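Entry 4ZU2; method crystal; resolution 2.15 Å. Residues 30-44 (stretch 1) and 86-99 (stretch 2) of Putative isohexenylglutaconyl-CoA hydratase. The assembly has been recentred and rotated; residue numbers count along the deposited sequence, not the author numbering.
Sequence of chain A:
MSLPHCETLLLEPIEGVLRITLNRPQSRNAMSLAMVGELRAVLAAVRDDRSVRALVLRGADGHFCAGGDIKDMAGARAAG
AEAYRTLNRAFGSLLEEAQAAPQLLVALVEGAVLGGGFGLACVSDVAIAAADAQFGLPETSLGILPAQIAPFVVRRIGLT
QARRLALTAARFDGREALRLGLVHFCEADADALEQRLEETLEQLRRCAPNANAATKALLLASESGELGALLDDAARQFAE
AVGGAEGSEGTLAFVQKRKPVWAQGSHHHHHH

Stretch 1 30-44: AMSLAMVGELRAVLA
Stretch 2, residues 86-99: TLNRAFGSLLEEAQ

Two helices of one chain, residues 33-44 and 86-99, pack with their N-to-C directions 32° apart, so they run roughly the same way; their axes approach to 9.8 Å, and 574 Å² is buried between stretches 30-44 and 86-99, both sides summed. The register is set by four CA pairs: Leu33 CA to Leu87 CA is 7.6 Å, Val36 CA to Phe91 CA is 6.5 Å, Arg40 CA to Leu94 CA is 5.8 Å and Leu43 CA to Ala98 CA is 7.0 Å, the closest of these being at Arg40 and Leu94. Both segments keep helical phi/psi near -65/-40 with i to i+4 bonds such as Arg40 N to Val36 O (3.1 Å) and Ala98 N to Leu94 O (2.9 Å). Ahead of the first helix Met31 is extended (-72/112), and Ser32 (-88/167, chi1 p) caps it, Ser32 OG accepting from Met35 N at 2.9 Å.

Arg40 covers the most surface. Its CA-to-CB bond points sideways, but chi angles m, t, p and -162° bring the guanidinium over the second helix, where the side chain sits as a knob among Ala90, Ser93, Leu94 and Glu97. Glu97 (m, t, chi3 7°) meets it near the guanidinium plane in a two-pronged salt bridge: Arg40 NE donates to Glu97 OE1 at 3.1 Å, almost linear at 176°, and Arg40 NH2 to Glu97 OE2 at 3.0 Å and 154°. Ser93 CB lies over one guanidinium face, 3.4 Å from Arg40 NH2. A water ties the same pair together again, donating to Arg40 O and to Glu97 OE1, each at 2.7 Å.

Leu94 (t, p) is the reciprocal knob, buried among Val36, Leu39, Arg40 and Leu43. Leu94 CD2 lies 3.7 Å from Leu39 CD1 and 4.1 Å from Met31 CE, and Leu94 CD1 lies 3.7 Å from Leu43 CD1. Leu94 CB is 4.0 Å from Arg40 CG and 4.1 Å from Val36 CG1, so the aliphatic base of the arginine joins the apolar packing while its charged end pairs with Glu97.

Leu43 (m, t) points toward the second helix and closes the C-terminal end of the contact, Leu43 CD1 resting 3.9 Å from Ala98 CB. Toward the N-terminal end, Val36 (t) places Val36 CG1 3.8 Å from Ala90 O. Met31 (m, chi2 -125°, p) sets Met31 SD 3.9 Å from Phe91 CE1, approaching the ring (chi1 t, chi2 62°) obliquely. Beyond them Leu33 (chi1 -134°, t) and Leu87 (m, t) start sideways yet converge at their tips, Leu33 CD2 to Leu87 CD2 being a tight 3.3 Å.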

# COMPACT_ATOMS: atom_id res chain seq x y z
N ALA A 30 -0.61 -17.32 24.65
CA ALA A 30 0.56 -16.47 24.54
C ALA A 30 1.65 -17.28 23.84
O ALA A 30 1.74 -18.49 23.98
CB ALA A 30 1.01 -16.01 25.93
N MET A 31 2.44 -16.64 23.01
CA MET A 31 3.54 -17.33 22.37
C MET A 31 4.59 -17.59 23.39
O MET A 31 5.21 -16.68 23.88
CB MET A 31 4.19 -16.48 21.32
CG MET A 31 3.26 -16.18 20.24
SD MET A 31 3.90 -16.63 18.64
CE MET A 31 4.34 -18.31 18.96
N SER A 32 4.78 -18.85 23.72
CA SER A 32 5.87 -19.21 24.51
C SER A 32 7.04 -19.47 23.56
O SER A 32 6.88 -19.62 22.37
CB SER A 32 5.52 -20.45 25.31
OG SER A 32 5.12 -21.55 24.50
N LEU A 33 8.22 -19.56 24.16
CA LEU A 33 9.45 -19.97 23.49
C LEU A 33 9.26 -21.38 22.90
O LEU A 33 9.59 -21.64 21.75
CB LEU A 33 10.56 -19.96 24.55
CG LEU A 33 11.95 -19.37 24.38
CD1 LEU A 33 12.48 -19.15 25.80
CD2 LEU A 33 12.90 -20.31 23.59
N ALA A 34 8.70 -22.28 23.71
CA ALA A 34 8.26 -23.60 23.20
C ALA A 34 7.29 -23.56 21.98
O ALA A 34 7.49 -24.26 20.99
CB ALA A 34 7.66 -24.40 24.34
N MET A 35 6.26 -22.71 22.04
CA MET A 35 5.30 -22.63 20.95
C MET A 35 5.94 -22.12 19.63
O MET A 35 5.72 -22.69 18.60
CB MET A 35 4.12 -21.74 21.35
CG MET A 35 3.09 -21.58 20.25
SD MET A 35 1.72 -20.64 20.88
CE MET A 35 1.24 -19.42 19.73
N VAL A 36 6.75 -21.07 19.69
CA VAL A 36 7.51 -20.62 18.52
C VAL A 36 8.37 -21.76 17.96
O VAL A 36 8.45 -21.96 16.75
CB VAL A 36 8.45 -19.41 18.88
CG1 VAL A 36 9.32 -18.99 17.66
CG2 VAL A 36 7.65 -18.22 19.37
N GLY A 37 9.05 -22.48 18.83
CA GLY A 37 9.83 -23.62 18.38
C GLY A 37 8.96 -24.64 17.65
O GLY A 37 9.31 -25.12 16.59
N GLU A 38 7.80 -24.95 18.21
CA GLU A 38 6.98 -25.99 17.64
C GLU A 38 6.39 -25.53 16.31
O GLU A 38 6.22 -26.33 15.40
CB GLU A 38 5.89 -26.49 18.63
CG GLU A 38 6.52 -27.24 19.84
CD GLU A 38 5.49 -27.72 20.88
OE1 GLU A 38 4.36 -27.20 20.88
OE2 GLU A 38 5.84 -28.60 21.72
N LEU A 39 6.06 -24.25 16.21
CA LEU A 39 5.41 -23.75 15.01
C LEU A 39 6.39 -23.79 13.87
O LEU A 39 6.02 -24.07 12.73
CB LEU A 39 4.97 -22.33 15.19
CG LEU A 39 3.70 -22.15 15.99
CD1 LEU A 39 3.64 -20.70 16.50
CD2 LEU A 39 2.47 -22.49 15.21
N ARG A 40 7.65 -23.52 14.21
CA ARG A 40 8.72 -23.46 13.24
C ARG A 40 9.02 -24.85 12.75
O ARG A 40 9.32 -25.06 11.56
CB ARG A 40 9.99 -22.83 13.85
CG ARG A 40 9.84 -21.35 14.07
CD ARG A 40 11.11 -20.72 14.57
NE ARG A 40 12.12 -20.65 13.51
CZ ARG A 40 13.41 -20.48 13.73
NH1 ARG A 40 13.84 -20.36 14.95
NH2 ARG A 40 14.29 -20.45 12.74
N ALA A 41 8.93 -25.81 13.67
CA ALA A 41 9.20 -27.21 13.35
C ALA A 41 8.15 -27.78 12.43
O ALA A 41 8.47 -28.53 11.52
CB ALA A 41 9.27 -28.07 14.64
N VAL A 42 6.89 -27.46 12.70
CA VAL A 42 5.77 -27.86 11.87
C VAL A 42 5.86 -27.23 10.46
O VAL A 42 5.63 -27.90 9.47
CB VAL A 42 4.41 -27.49 12.52
CG1 VAL A 42 3.27 -27.62 11.53
CG2 VAL A 42 4.13 -28.38 13.73
N LEU A 43 6.21 -25.95 10.38
CA LEU A 43 6.28 -25.28 9.09
C LEU A 43 7.38 -25.90 8.24
O LEU A 43 7.22 -26.01 7.02
CB LEU A 43 6.46 -23.76 9.26
CG LEU A 43 5.23 -23.00 9.81
CD1 LEU A 43 5.55 -21.55 10.19
CD2 LEU A 43 4.09 -23.01 8.86
N ALA A 44 8.49 -26.30 8.85
CA ALA A 44 9.59 -26.91 8.11
C ALA A 44 9.24 -28.32 7.68
O ALA A 44 9.66 -28.80 6.61
CB ALA A 44 10.86 -26.91 8.94
N THR A 86 18.34 -12.81 20.83
CA THR A 86 18.31 -14.10 20.15
C THR A 86 16.91 -14.71 20.07
O THR A 86 16.53 -15.30 19.06
CB THR A 86 19.25 -15.09 20.85
OG1 THR A 86 20.59 -14.79 20.53
CG2 THR A 86 19.00 -16.45 20.42
N LEU A 87 16.16 -14.57 21.16
CA LEU A 87 14.78 -15.05 21.24
C LEU A 87 13.78 -14.19 20.45
O LEU A 87 12.90 -14.76 19.80
CB LEU A 87 14.34 -15.19 22.72
CG LEU A 87 15.14 -16.19 23.58
CD1 LEU A 87 14.92 -16.03 25.10
CD2 LEU A 87 14.79 -17.60 23.20
N ASN A 88 13.89 -12.85 20.51
CA ASN A 88 13.12 -11.94 19.61
C ASN A 88 13.43 -12.23 18.11
O ASN A 88 12.53 -12.40 17.31
CB ASN A 88 13.35 -10.45 19.95
CG ASN A 88 12.43 -9.50 19.19
OD1 ASN A 88 12.89 -8.68 18.39
ND2 ASN A 88 11.13 -9.58 19.46
N ARG A 89 14.70 -12.36 17.75
CA ARG A 89 15.02 -12.68 16.36
C ARG A 89 14.44 -14.02 15.90
O ARG A 89 13.97 -14.14 14.76
CB ARG A 89 16.53 -12.68 16.08
CG ARG A 89 16.82 -12.88 14.60
CD ARG A 89 16.24 -11.76 13.80
NE ARG A 89 16.53 -11.81 12.37
CZ ARG A 89 15.80 -12.47 11.48
NH1 ARG A 89 14.73 -13.15 11.88
NH2 ARG A 89 16.12 -12.43 10.20
N ALA A 90 14.46 -15.04 16.77
CA ALA A 90 13.80 -16.30 16.44
C ALA A 90 12.27 -16.15 16.26
O ALA A 90 11.68 -16.89 15.49
CB ALA A 90 14.12 -17.40 17.46
N PHE A 91 11.63 -15.20 16.93
CA PHE A 91 10.22 -14.98 16.69
C PHE A 91 10.13 -14.27 15.31
O PHE A 91 9.17 -14.43 14.56
CB PHE A 91 9.53 -14.21 17.83
CG PHE A 91 8.17 -13.63 17.43
CD1 PHE A 91 7.13 -14.46 17.06
CD2 PHE A 91 7.97 -12.26 17.37
CE1 PHE A 91 5.91 -13.94 16.66
CE2 PHE A 91 6.74 -11.74 16.96
CZ PHE A 91 5.71 -12.60 16.63
N GLY A 92 11.17 -13.54 14.93
CA GLY A 92 11.20 -12.96 13.60
C GLY A 92 11.37 -14.04 12.54
O GLY A 92 10.81 -13.94 11.45
N SER A 93 12.15 -15.07 12.85
CA SER A 93 12.30 -16.18 11.93
C SER A 93 10.99 -16.92 11.76
O SER A 93 10.70 -17.37 10.66
CB SER A 93 13.38 -17.15 12.39
OG SER A 93 14.61 -16.50 12.52
N LEU A 94 10.17 -17.04 12.81
CA LEU A 94 8.85 -17.67 12.63
C LEU A 94 8.01 -16.90 11.62
O LEU A 94 7.37 -17.49 10.80
CB LEU A 94 8.08 -17.80 13.95
CG LEU A 94 6.57 -18.01 13.86
CD1 LEU A 94 6.19 -19.21 13.04
CD2 LEU A 94 6.00 -18.20 15.26
N LEU A 95 8.03 -15.56 11.69
CA LEU A 95 7.18 -14.74 10.84
C LEU A 95 7.67 -14.84 9.41
O LEU A 95 6.88 -14.85 8.47
CB LEU A 95 7.14 -13.27 11.30
CG LEU A 95 6.59 -12.91 12.70
CD1 LEU A 95 6.77 -11.38 13.02
CD2 LEU A 95 5.13 -13.33 12.88
N GLU A 96 8.98 -14.96 9.26
CA GLU A 96 9.57 -15.04 7.94
C GLU A 96 9.14 -16.31 7.25
O GLU A 96 8.80 -16.30 6.06
CB GLU A 96 11.10 -15.02 7.99
CG GLU A 96 11.68 -13.68 8.26
CD GLU A 96 13.22 -13.67 8.15
OE1 GLU A 96 13.70 -13.17 7.09
OE2 GLU A 96 13.92 -14.14 9.11
N GLU A 97 9.21 -17.41 8.00
CA GLU A 97 8.95 -18.74 7.48
C GLU A 97 7.45 -19.06 7.35
O GLU A 97 7.05 -19.94 6.58
CB GLU A 97 9.67 -19.79 8.31
CG GLU A 97 11.21 -19.61 8.43
CD GLU A 97 11.82 -20.16 9.77
OE1 GLU A 97 11.11 -20.81 10.56
OE2 GLU A 97 13.01 -19.96 10.03
N ALA A 98 6.62 -18.34 8.09
CA ALA A 98 5.19 -18.49 7.92
C ALA A 98 4.78 -17.70 6.66
O ALA A 98 4.14 -18.25 5.75
CB ALA A 98 4.45 -18.01 9.15
N GLN A 99 5.16 -16.42 6.62
CA GLN A 99 4.97 -15.53 5.47
C GLN A 99 5.36 -16.20 4.17
O GLN A 99 4.67 -16.08 3.14
CB GLN A 99 5.80 -14.24 5.64
CG GLN A 99 5.70 -13.20 4.47
CD GLN A 99 4.56 -12.23 4.65
OE1 GLN A 99 3.46 -12.61 5.05
NE2 GLN A 99 4.83 -10.95 4.42
O HOH W 1 10.13 -23.18 9.87